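Local coordinates for protein AggB (Escherichia coli, PDB 4PHX) that is the minor subunit of aggregative adherence fimbriae type I and probably contributes to bacterial adhesion as an Ig-like, AfaD-related protein, at residues 23-28 / 90-95. Numbering follows the deposited sequence.
Sequences TGRIAC and QAIFDI
Phe93 lays its ring over the backbone of Gly24, a worked example of an aromatic side chain crossing to its glycine neighbour in an antiparallel sheet. With CG set between backbone N and carbonyl carbon, chi1 61° carries the Phe93 ring toward the strand of Gly24, whose CA lies 3.9 Å from the Phe93 ring centroid, a CH-pi contact that a missing side chain makes possible. Two nearly straight hydrogen bonds join the same pair, Gly24 N to Phe93 O at 2.8 Å and Phe93 N to Gly24 O at 3.1 Å. On this tightly packed face Ile26 CG2 touches both Ala91 CB and Phe93 CE2, each at 4.1 Å. Strands 20-27 and 90-97 are neighbours in one sheet of the Ig-like sandwich; Phe35 from the other sheet and Trp71 from a loop continue the core.

The other face, with Thr23, Arg25, Ile92 and Asp94, is looser and mixed. Arg25 lays CB, 3.8 Å away, and CG against Ile92 CD1; its NH2 bonds Thr4, while NH1 reaches Thr23 of the second subunit. Thr23 OG1 bonds Asp94 OD1, the side chains lying alongside each other. Rather than facing solvent, this side meets that second copy, where Ile92 packs on its counterpart. Asp94 OD2 pairs with Lys20 and with Arg25 of the neighbouring subunit, so its buried charge is probably balanced by both cations.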
loop_
_atom_site.group_PDB
_atom_site.type_symbol
_atom_site.label_atom_id
_atom_site.label_comp_id
_atom_site.label_asym_id
_atom_site.label_seq_id
_atom_site.Cartn_x
_atom_site.Cartn_y
_atom_site.Cartn_z
ATOM N N THR B 23 -6.140 2.370 25.431
ATOM C CA THR B 23 -6.941 1.165 25.390
ATOM C C THR B 23 -7.828 1.158 26.620
ATOM O O THR B 23 -7.403 1.571 27.699
ATOM C CB THR B 23 -6.041 -0.077 25.400
ATOM O OG1 THR B 23 -5.402 -0.200 24.130
ATOM C CG2 THR B 23 -6.847 -1.357 25.675
ATOM N N GLY B 24 -9.065 0.707 26.464
ATOM C CA GLY B 24 -10.001 0.778 27.552
ATOM C C GLY B 24 -10.817 -0.478 27.743
ATOM O O GLY B 24 -10.927 -1.312 26.830
ATOM N N ARG B 25 -11.392 -0.604 28.946
ATOM C CA ARG B 25 -12.361 -1.648 29.233
ATOM C C ARG B 25 -13.671 -1.003 29.661
ATOM O O ARG B 25 -13.650 0.017 30.338
ATOM C CB ARG B 25 -11.845 -2.576 30.337
ATOM C CG ARG B 25 -12.873 -3.611 30.771
ATOM C CD ARG B 25 -12.388 -4.441 31.946
ATOM N NE ARG B 25 -11.966 -3.570 33.032
ATOM C CZ ARG B 25 -11.021 -3.877 33.903
ATOM N NH1 ARG B 25 -10.393 -5.055 33.821
ATOM N NH2 ARG B 25 -10.700 -2.997 34.840
ATOM N N ILE B 26 -14.803 -1.584 29.260
ATOM C CA ILE B 26 -16.102 -1.211 29.816
ATOM C C ILE B 26 -16.759 -2.461 30.434
ATOM O O ILE B 26 -17.095 -3.418 29.735
ATOM C CB ILE B 26 -17.017 -0.506 28.764
ATOM C CG1 ILE B 26 -18.458 -0.423 29.255
ATOM C CG2 ILE B 26 -16.945 -1.197 27.401
ATOM C CD1 ILE B 26 -19.160 0.861 28.845
ATOM N N ALA B 27 -16.881 -2.460 31.755
ATOM C CA ALA B 27 -17.452 -3.584 32.485
ATOM C C ALA B 27 -18.934 -3.347 32.711
ATOM O O ALA B 27 -19.357 -2.226 32.973
ATOM C CB ALA B 27 -16.752 -3.768 33.806
ATOM N N CYS B 28 -19.723 -4.403 32.585
ATOM C CA CYS B 28 -21.137 -4.320 32.874
ATOM C C CYS B 28 -21.552 -5.440 33.821
ATOM O O CYS B 28 -21.761 -6.561 33.382
ATOM C CB CYS B 28 -21.921 -4.415 31.576
ATOM S SG CYS B 28 -21.620 -3.001 30.503
ATOM N N GLN B 90 -17.820 -7.932 29.878
ATOM C CA GLN B 90 -17.015 -6.754 29.600
ATOM C C GLN B 90 -16.540 -6.699 28.168
ATOM O O GLN B 90 -16.715 -7.652 27.429
ATOM C CB GLN B 90 -15.864 -6.610 30.590
ATOM C CG GLN B 90 -14.719 -7.524 30.338
ATOM C CD GLN B 90 -15.064 -8.959 30.584
ATOM O OE1 GLN B 90 -15.557 -9.659 29.686
ATOM N NE2 GLN B 90 -14.809 -9.425 31.809
ATOM N N ALA B 91 -15.968 -5.561 27.770
ATOM C CA ALA B 91 -15.591 -5.354 26.375
ATOM C C ALA B 91 -14.397 -4.434 26.249
ATOM O O ALA B 91 -14.253 -3.463 26.985
ATOM C CB ALA B 91 -16.747 -4.827 25.593
ATOM N N ILE B 92 -13.515 -4.765 25.316
ATOM C CA ILE B 92 -12.302 -3.998 25.125
ATOM C C ILE B 92 -12.409 -3.115 23.876
ATOM O O ILE B 92 -12.957 -3.531 22.850
ATOM C CB ILE B 92 -11.097 -4.926 25.062
ATOM C CG1 ILE B 92 -10.959 -5.657 26.400
ATOM C CG2 ILE B 92 -9.813 -4.174 24.713
ATOM C CD1 ILE B 92 -10.566 -4.762 27.553
ATOM N N PHE B 93 -11.921 -1.878 23.997
ATOM C CA PHE B 93 -11.900 -0.915 22.883
ATOM C C PHE B 93 -10.610 -0.105 22.880
ATOM O O PHE B 93 -9.884 -0.059 23.869
ATOM C CB PHE B 93 -13.082 0.055 22.977
ATOM C CG PHE B 93 -13.088 0.873 24.239
ATOM C CD1 PHE B 93 -12.463 2.104 24.283
ATOM C CD2 PHE B 93 -13.722 0.396 25.388
ATOM C CE1 PHE B 93 -12.452 2.861 25.439
ATOM C CE2 PHE B 93 -13.715 1.139 26.550
ATOM C CZ PHE B 93 -13.069 2.390 26.580
ATOM N N ASP B 94 -10.324 0.563 21.783
ATOM C CA ASP B 94 -9.140 1.409 21.762
ATOM C C ASP B 94 -9.482 2.812 21.339
ATOM O O ASP B 94 -10.515 3.048 20.701
ATOM C CB ASP B 94 -8.108 0.868 20.786
ATOM C CG ASP B 94 -7.585 -0.493 21.186
ATOM O OD1 ASP B 94 -6.697 -0.562 22.070
ATOM O OD2 ASP B 94 -8.038 -1.482 20.577
ATOM N N ILE B 95 -8.600 3.733 21.694
ATOM C CA ILE B 95 -8.593 5.055 21.096
ATOM C C ILE B 95 -7.430 5.097 20.117
ATOM O O ILE B 95 -6.272 4.862 20.478
ATOM C CB ILE B 95 -8.498 6.166 22.149
ATOM C CG1 ILE B 95 -9.795 6.189 22.970
ATOM C CG2 ILE B 95 -8.272 7.531 21.482
ATOM C CD1 ILE B 95 -9.737 7.059 24.230
#